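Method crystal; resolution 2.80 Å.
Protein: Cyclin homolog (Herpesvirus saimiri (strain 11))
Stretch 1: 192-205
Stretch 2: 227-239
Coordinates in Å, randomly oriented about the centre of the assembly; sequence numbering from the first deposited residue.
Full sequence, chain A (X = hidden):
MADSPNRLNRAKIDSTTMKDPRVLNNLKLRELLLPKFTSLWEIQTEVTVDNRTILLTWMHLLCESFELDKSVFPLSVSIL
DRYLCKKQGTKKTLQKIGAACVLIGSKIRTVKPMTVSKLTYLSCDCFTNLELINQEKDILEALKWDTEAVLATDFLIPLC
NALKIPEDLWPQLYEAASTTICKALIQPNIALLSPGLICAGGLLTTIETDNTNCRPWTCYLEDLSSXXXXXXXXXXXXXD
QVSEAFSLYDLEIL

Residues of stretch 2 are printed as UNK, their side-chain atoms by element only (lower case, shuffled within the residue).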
ATOM      1  N   LEU A 192      16.086  11.325 -14.078  1.00 80.77           N
ATOM      2  CA  LEU A 192      16.357  10.259 -15.023  1.00 80.32           C
ATOM      3  C   LEU A 192      16.975   9.011 -14.377  1.00 79.75           C
ATOM      4  O   LEU A 192      16.990   7.948 -14.986  1.00 80.42           O
ATOM      5  CB  LEU A 192      17.259  10.775 -16.162  1.00 80.66           C
ATOM      6  CG  LEU A 192      17.075  12.167 -16.820  1.00 81.21           C
ATOM      7  CD1 LEU A 192      17.887  12.290 -18.135  1.00 80.99           C
ATOM      8  CD2 LEU A 192      15.611  12.533 -17.089  1.00 81.92           C
ATOM      9  N   LEU A 193      17.483   9.127 -13.158  1.00 78.76           N
ATOM     10  CA  LEU A 193      18.136   7.990 -12.508  1.00 78.05           C
ATOM     11  C   LEU A 193      17.121   7.015 -11.927  1.00 77.69           C
ATOM     12  O   LEU A 193      15.989   7.384 -11.618  1.00 77.93           O
ATOM     13  CB  LEU A 193      19.114   8.449 -11.431  1.00 77.98           C
ATOM     14  CG  LEU A 193      20.031   9.601 -11.855  1.00 79.24           C
ATOM     15  CD1 LEU A 193      20.486  10.402 -10.644  1.00 80.25           C
ATOM     16  CD2 LEU A 193      21.219   9.140 -12.711  1.00 79.58           C
ATOM     17  N   SER A 194      17.514   5.756 -11.796  1.00 77.02           N
ATOM     18  CA  SER A 194      16.589   4.756 -11.314  1.00 76.19           C
ATOM     19  C   SER A 194      16.465   4.919  -9.802  1.00 75.31           C
ATOM     20  O   SER A 194      17.451   5.234  -9.118  1.00 75.32           O
ATOM     21  CB  SER A 194      17.032   3.349 -11.731  1.00 76.37           C
ATOM     22  OG  SER A 194      17.688   2.661 -10.680  1.00 77.29           O
ATOM     23  N   PRO A 195      15.248   4.767  -9.289  1.00 74.42           N
ATOM     24  CA  PRO A 195      14.984   5.046  -7.881  1.00 73.85           C
ATOM     25  C   PRO A 195      16.004   4.392  -6.955  1.00 73.36           C
ATOM     26  O   PRO A 195      16.468   5.026  -6.007  1.00 73.57           O
ATOM     27  CB  PRO A 195      13.582   4.490  -7.650  1.00 73.51           C
ATOM     28  CG  PRO A 195      13.032   4.175  -8.992  1.00 73.83           C
ATOM     29  CD  PRO A 195      14.039   4.390 -10.036  1.00 74.04           C
ATOM     30  N   GLY A 196      16.371   3.150  -7.238  1.00 72.79           N
ATOM     31  CA  GLY A 196      17.316   2.435  -6.391  1.00 72.01           C
ATOM     32  C   GLY A 196      18.657   3.134  -6.364  1.00 71.90           C
ATOM     33  O   GLY A 196      19.300   3.188  -5.328  1.00 72.03           O
ATOM     34  N   LEU A 197      19.091   3.669  -7.503  1.00 71.54           N
ATOM     35  CA  LEU A 197      20.346   4.411  -7.539  1.00 71.18           C
ATOM     36  C   LEU A 197      20.270   5.728  -6.758  1.00 71.34           C
ATOM     37  O   LEU A 197      21.136   5.992  -5.911  1.00 71.22           O
ATOM     38  CB  LEU A 197      20.822   4.644  -8.974  1.00 70.99           C
ATOM     39  CG  LEU A 197      21.544   3.454  -9.608  1.00 70.01           C
ATOM     40  CD1 LEU A 197      21.833   3.721 -11.082  1.00 67.38           C
ATOM     41  CD2 LEU A 197      22.817   3.084  -8.831  1.00 67.75           C
ATOM     42  N   ILE A 198      19.248   6.544  -7.031  1.00 71.05           N
ATOM     43  CA  ILE A 198      19.021   7.751  -6.232  1.00 71.06           C
ATOM     44  C   ILE A 198      19.161   7.430  -4.736  1.00 71.46           C
ATOM     45  O   ILE A 198      19.903   8.105  -4.014  1.00 71.48           O
ATOM     46  CB  ILE A 198      17.634   8.333  -6.498  1.00 70.84           C
ATOM     47  CG1 ILE A 198      17.437   8.654  -7.979  1.00 70.93           C
ATOM     48  CG2 ILE A 198      17.392   9.562  -5.620  1.00 70.04           C
ATOM     49  CD1 ILE A 198      15.956   8.820  -8.341  1.00 71.69           C
ATOM     50  N   CYS A 199      18.466   6.378  -4.294  1.00 72.00           N
ATOM     51  CA  CYS A 199      18.489   5.946  -2.900  1.00 71.51           C
ATOM     52  C   CYS A 199      19.863   5.547  -2.415  1.00 71.12           C
ATOM     53  O   CYS A 199      20.314   6.071  -1.424  1.00 71.41           O
ATOM     54  CB  CYS A 199      17.559   4.772  -2.670  1.00 71.46           C
ATOM     55  SG  CYS A 199      17.512   4.383  -0.903  1.00 73.85           S
ATOM     56  N   ALA A 200      20.498   4.589  -3.083  1.00 70.77           N
ATOM     57  CA  ALA A 200      21.903   4.257  -2.838  1.00 70.98           C
ATOM     58  C   ALA A 200      22.752   5.507  -2.587  1.00 71.07           C
ATOM     59  O   ALA A 200      23.494   5.578  -1.607  1.00 71.12           O
ATOM     60  CB  ALA A 200      22.493   3.459  -4.040  1.00 70.69           C
ATOM     61  N   GLY A 201      22.644   6.478  -3.490  1.00 71.21           N
ATOM     62  CA  GLY A 201      23.405   7.709  -3.396  1.00 71.90           C
ATOM     63  C   GLY A 201      23.042   8.493  -2.147  1.00 72.37           C
ATOM     64  O   GLY A 201      23.933   8.926  -1.404  1.00 72.82           O
ATOM     65  N   GLY A 202      21.744   8.670  -1.900  1.00 71.94           N
ATOM     66  CA  GLY A 202      21.307   9.362  -0.702  1.00 72.06           C
ATOM     67  C   GLY A 202      21.944   8.782   0.554  1.00 72.19           C
ATOM     68  O   GLY A 202      22.250   9.498   1.500  1.00 72.72           O
ATOM     69  N   LEU A 203      22.164   7.480   0.551  1.00 72.09           N
ATOM     70  CA  LEU A 203      22.559   6.772   1.745  1.00 72.49           C
ATOM     71  C   LEU A 203      24.048   6.942   1.943  1.00 72.52           C
ATOM     72  O   LEU A 203      24.525   7.158   3.070  1.00 72.44           O
ATOM     73  CB  LEU A 203      22.196   5.293   1.597  1.00 72.59           C
ATOM     74  CG  LEU A 203      21.799   4.467   2.812  1.00 72.87           C
ATOM     75  CD1 LEU A 203      20.806   5.207   3.709  1.00 74.48           C
ATOM     76  CD2 LEU A 203      21.172   3.179   2.333  1.00 73.35           C
ATOM     77  N   LEU A 204      24.780   6.862   0.837  1.00 72.22           N
ATOM     78  CA  LEU A 204      26.218   7.026   0.882  1.00 72.36           C
ATOM     79  C   LEU A 204      26.583   8.421   1.357  1.00 72.67           C
ATOM     80  O   LEU A 204      27.458   8.572   2.207  1.00 72.84           O
ATOM     81  CB  LEU A 204      26.852   6.736  -0.474  1.00 72.00           C
ATOM     82  CG  LEU A 204      26.842   5.273  -0.908  1.00 71.87           C
ATOM     83  CD1 LEU A 204      27.049   5.179  -2.413  1.00 71.43           C
ATOM     84  CD2 LEU A 204      27.870   4.440  -0.151  1.00 70.55           C
ATOM     85  N   THR A 205      25.908   9.429   0.805  1.00 73.00           N
ATOM     86  CA  THR A 205      26.109  10.829   1.185  1.00 73.25           C
ATOM     87  C   THR A 205      25.951  10.989   2.680  1.00 73.34           C
ATOM     88  O   THR A 205      26.816  11.582   3.343  1.00 73.70           O
ATOM     89  CB  THR A 205      25.058  11.713   0.505  1.00 73.33           C
ATOM     90  OG1 THR A 205      24.924  11.323  -0.865  1.00 74.11           O
ATOM     91  CG2 THR A 205      25.532  13.174   0.445  1.00 73.53           C
ATOM     92  N   UNK A 227      24.417  -5.536  -4.753  1.00 67.99           N
ATOM     93  CA  UNK A 227      22.986  -5.539  -4.418  1.00 67.65           C
ATOM     94  C   UNK A 227      22.143  -5.023  -5.585  1.00 67.46           C
ATOM     95  O   UNK A 227      21.227  -5.693  -6.032  1.00 67.46           O
ATOM     96  c   UNK A 227      23.463  -5.244  -1.949  1.00 67.49           C
ATOM     97  c   UNK A 227      23.145  -6.680  -1.656  1.00 67.66           C
ATOM     98  c   UNK A 227      21.228  -4.589  -2.902  1.00 67.41           C
ATOM     99  c   UNK A 227      22.715  -4.687  -3.165  1.00 67.61           C
ATOM    100  N   UNK A 228      22.482  -3.838  -6.082  1.00 67.28           N
ATOM    101  CA  UNK A 228      21.691  -3.181  -7.107  1.00 67.01           C
ATOM    102  C   UNK A 228      21.943  -3.757  -8.494  1.00 67.26           C
ATOM    103  O   UNK A 228      21.021  -3.785  -9.317  1.00 68.05           O
ATOM    104  c   UNK A 228      21.490  -1.035  -5.746  1.00 66.38           C
ATOM    105  c   UNK A 228      19.989  -0.975  -5.639  1.00 66.82           C
ATOM    106  c   UNK A 228      22.066   0.321  -5.576  1.00 66.28           C
ATOM    107  c   UNK A 228      21.917  -1.665  -7.076  1.00 66.78           C
ATOM    108  N   UNK A 229      23.166  -4.250  -8.725  1.00 66.56           N
ATOM    109  CA  UNK A 229      23.609  -4.796 -10.002  1.00 65.30           C
ATOM    110  C   UNK A 229      23.954  -3.682 -10.984  1.00 65.08           C
ATOM    111  O   UNK A 229      23.668  -3.773 -12.176  1.00 66.28           O
ATOM    112  c   UNK A 229      22.614  -5.810 -10.597  1.00 65.14           C
ATOM    113  n   UNK A 229      22.445  -7.546 -12.320  1.00 65.21           N
ATOM    114  c   UNK A 229      23.267  -6.763 -11.632  1.00 66.10           C
ATOM    115  o   UNK A 229      24.483  -6.771 -11.814  1.00 66.84           O
ATOM    116  N   UNK A 230      24.601  -2.632 -10.497  1.00 63.87           N
ATOM    117  CA  UNK A 230      25.197  -1.647 -11.391  1.00 62.91           C
ATOM    118  C   UNK A 230      26.709  -1.712 -11.237  1.00 62.72           C
ATOM    119  O   UNK A 230      27.180  -2.433 -10.374  1.00 62.61           O
ATOM    120  c   UNK A 230      21.806   0.464 -13.447  1.00 61.57           C
ATOM    121  c   UNK A 230      20.696   0.464 -12.519  1.00 61.82           C
ATOM    122  c   UNK A 230      24.672  -0.262 -11.061  1.00 62.61           C
ATOM    123  c   UNK A 230      23.302  -0.010 -11.577  1.00 61.64           C
ATOM    124  c   UNK A 230      23.092   0.213 -12.957  1.00 62.17           C
ATOM    125  c   UNK A 230      22.215  -0.001 -10.704  1.00 58.70           C
ATOM    126  c   UNK A 230      20.915   0.223 -11.163  1.00 57.43           C
ATOM    127  N   UNK A 231      27.479  -0.987 -12.051  1.00 62.26           N
ATOM    128  CA  UNK A 231      28.934  -0.993 -11.848  1.00 62.40           C
ATOM    129  C   UNK A 231      29.364  -0.071 -10.713  1.00 62.63           C
ATOM    130  O   UNK A 231      28.758   0.973 -10.510  1.00 62.99           O
ATOM    131  o   UNK A 231      30.046   0.769 -13.060  1.00 61.50           O
ATOM    132  c   UNK A 231      29.684  -0.595 -13.113  1.00 62.04           C
ATOM    133  N   UNK A 232      30.423  -0.440  -9.995  1.00 62.99           N
ATOM    134  CA  UNK A 232      31.023   0.457  -9.003  1.00 63.44           C
ATOM    135  C   UNK A 232      31.144   1.904  -9.487  1.00 64.16           C
ATOM    136  O   UNK A 232      30.913   2.814  -8.715  1.00 64.64           O
ATOM    137  c   UNK A 232      32.380  -0.052  -8.481  1.00 62.98           C
ATOM    138  c   UNK A 232      32.193  -1.237  -7.560  1.00 61.34           C
ATOM    139  o   UNK A 232      33.154  -0.568  -9.571  1.00 64.74           O
ATOM    140  N   UNK A 233      31.484   2.139 -10.746  1.00 65.42           N
ATOM    141  CA  UNK A 233      31.594   3.528 -11.200  1.00 67.02           C
ATOM    142  C   UNK A 233      30.264   4.255 -11.218  1.00 67.67           C
ATOM    143  O   UNK A 233      30.156   5.368 -10.695  1.00 68.04           O
ATOM    144  n   UNK A 233      33.964   1.935 -12.334  1.00 70.75           N
ATOM    145  c   UNK A 233      33.721   3.239 -12.494  1.00 69.13           C
ATOM    146  o   UNK A 233      34.617   4.084 -12.571  1.00 71.47           O
ATOM    147  c   UNK A 233      32.277   3.645 -12.551  1.00 67.26           C
ATOM    148  N   UNK A 234      29.243   3.628 -11.790  1.00 68.33           N
ATOM    149  CA  UNK A 234      27.923   4.262 -11.813  1.00 69.16           C
ATOM    150  C   UNK A 234      27.287   4.445 -10.416  1.00 69.07           C
ATOM    151  O   UNK A 234      26.343   5.223 -10.280  1.00 69.41           O
ATOM    152  c   UNK A 234      27.325   2.189 -13.071  1.00 70.18           C
ATOM    153  c   UNK A 234      26.973   3.614 -12.866  1.00 69.06           C
ATOM    154  o   UNK A 234      25.631   3.522 -12.341  1.00 71.01           O
ATOM    155  N   UNK A 235      27.808   3.766  -9.390  1.00 69.09           N
ATOM    156  CA  UNK A 235      27.393   4.048  -7.996  1.00 69.17           C
ATOM    157  C   UNK A 235      28.099   5.287  -7.448  1.00 69.12           C
ATOM    158  O   UNK A 235      27.468   6.203  -6.925  1.00 69.29           O
ATOM    159  c   UNK A 235      27.624   2.859  -7.043  1.00 69.06           C
ATOM    160  c   UNK A 235      27.497   3.301  -5.601  1.00 68.80           C
ATOM    161  c   UNK A 235      26.621   1.775  -7.308  1.00 69.43           C
ATOM    162  N   UNK A 236      29.415   5.299  -7.574  1.00 68.93           N
ATOM    163  CA  UNK A 236      30.210   6.427  -7.163  1.00 68.97           C
ATOM    164  C   UNK A 236      29.726   7.741  -7.797  1.00 68.61           C
ATOM    165  O   UNK A 236      29.646   8.745  -7.105  1.00 68.84           O
ATOM    166  c   UNK A 236      35.207   4.384  -7.016  1.00 78.48           C
ATOM    167  c   UNK A 236      32.666   7.094  -6.852  1.00 71.73           C
ATOM    168  n   UNK A 236      34.520   5.483  -7.330  1.00 76.75           N
ATOM    169  n   UNK A 236      35.410   4.052  -5.741  1.00 79.47           N
ATOM    170  c   UNK A 236      31.669   6.140  -7.482  1.00 69.31           C
ATOM    171  n   UNK A 236      35.694   3.611  -7.981  1.00 79.08           N
ATOM    172  c   UNK A 236      33.951   6.412  -6.355  1.00 74.61           C
ATOM    173  N   UNK A 237      29.393   7.732  -9.088  1.00 68.20           N
ATOM    174  CA  UNK A 237      28.826   8.917  -9.772  1.00 67.92           C
ATOM    175  C   UNK A 237      27.467   9.357  -9.215  1.00 68.01           C
ATOM    176  O   UNK A 237      27.181  10.550  -9.145  1.00 67.90           O
ATOM    177  c   UNK A 237      28.683   8.668 -11.297  1.00 67.64           C
ATOM    178  c   UNK A 237      27.992   9.831 -12.007  1.00 66.18           C
ATOM    179  o   UNK A 237      29.972   8.666 -11.899  1.00 68.86           O
ATOM    180  N   UNK A 238      26.612   8.405  -8.868  1.00 68.23           N
ATOM    181  CA  UNK A 238      25.305   8.774  -8.348  1.00 68.78           C
ATOM    182  C   UNK A 238      25.414   9.309  -6.912  1.00 69.41           C
ATOM    183  O   UNK A 238      24.727  10.266  -6.574  1.00 70.18           O
ATOM    184  c   UNK A 238      24.258   7.664  -8.515  1.00 68.47           C
ATOM    185  c   UNK A 238      23.883   7.541  -9.981  1.00 68.41           C
ATOM    186  c   UNK A 238      23.017   7.966  -7.718  1.00 67.84           C
ATOM    187  N   UNK A 239      26.294   8.734  -6.090  1.00 69.66           N
ATOM    188  CA  UNK A 239      26.651   9.351  -4.803  1.00 69.64           C
ATOM    189  C   UNK A 239      26.967  10.846  -4.999  1.00 69.86           C
ATOM    190  O   UNK A 239      26.339  11.714  -4.396  1.00 69.97           O
ATOM    191  c   UNK A 239      29.353  10.211  -2.970  1.00 70.59           C
ATOM    192  c   UNK A 239      27.817   8.605  -4.138  1.00 69.45           C
ATOM    193  c   UNK A 239      28.278   9.163  -2.799  1.00 68.74           C
ATOM    194  c   UNK A 239      29.947  10.657  -1.654  1.00 71.14           C
ATOM    195  n   UNK A 239      28.926  11.339  -0.803  1.00 73.27           N
TER

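Position 227 carries four carbons, forked at the first, with one arm two carbons long: Ile 227. It stays out of reach of stretch 1. Position 228 also has four carbons, but the fork lies at the second, and one terminal methyl comes close to Ala 200. This is Leu 228, whose CD1 lies 3.5 Å from Ala 200 CB and 4.0 Å from Gly 196 O; the small residues of the facing helix leave room for the branched end.

Position 229 has two carbons, the second bearing one oxygen and one nitrogen, and touches nothing on stretch 1. It is Asn 229, which leaves the helix with positive phi, a conformation asparagine tolerates better than most residues. At 230 a single carbon leads to a six-carbon ring that lies against Leu 197: Phe 230. Leu 197 CD1 sits 3.6 Å from Phe 230 CE2 and over the ring face, a CH-pi contact.

Position 231 has one carbon and one oxygen, Ser 231. Its short hydroxyl side chain can fold back to cap the next helix: the backbone N of 234 donates to Ser 231 OG at 3.2 Å, and the backbone N of 233 donates weakly to Ser 231 OG at 3.0 Å. Position 232, one carbon carrying an oxygen and a carbon, is Thr 232; 233, two carbons ending in oxygen and nitrogen, is Asn 233. Both are out of reach, where polar groups cost the contact nothing. Position 234 repeats the threonine pattern, and its oxygen lies near Leu 197: Thr 234, with OG1 4.0 Å from Leu 197 CD1.

Position 235 has three carbons, forked at the first, one methyl lying near Leu 204 and the other near Leu 197: Val 235, whose CG1 meets Leu 204 CD1 at 3.7 Å. Position 236 has three carbons, a nitrogen, then a carbon with two more nitrogens: Arg 236, pointing away and exposed, as suits its charge. Position 237, one carbon carrying oxygen and carbon, is Thr 237, also exposed. Position 238 has three carbons forked at the first, directed toward stretch 1, its methyls reaching Leu 197 and Leu 193: Val 238, compact enough for CG1 to approach Leu 197 O at 3.3 Å. Position 239 has four carbons in a row ending in nitrogen, the chain running along Leu 204 and the nitrogen near Thr 205: Lys 239. Its CG packs 3.7 Å from Leu 204 CB, while NZ is hydrogen-bonded elsewhere in the structure.

The contact works by packing, without hydrogen bonds between the stretches. Leu 197 is a knob among Leu 228, Thr 234, Val 235 and Val 238. The helices cross at -65°, and Gly 201, lacking a side chain, lets its CA come within 3.9 Å of Lys 239 CA.

Stretch 2 227-239: ILNFSTNTVRTVK
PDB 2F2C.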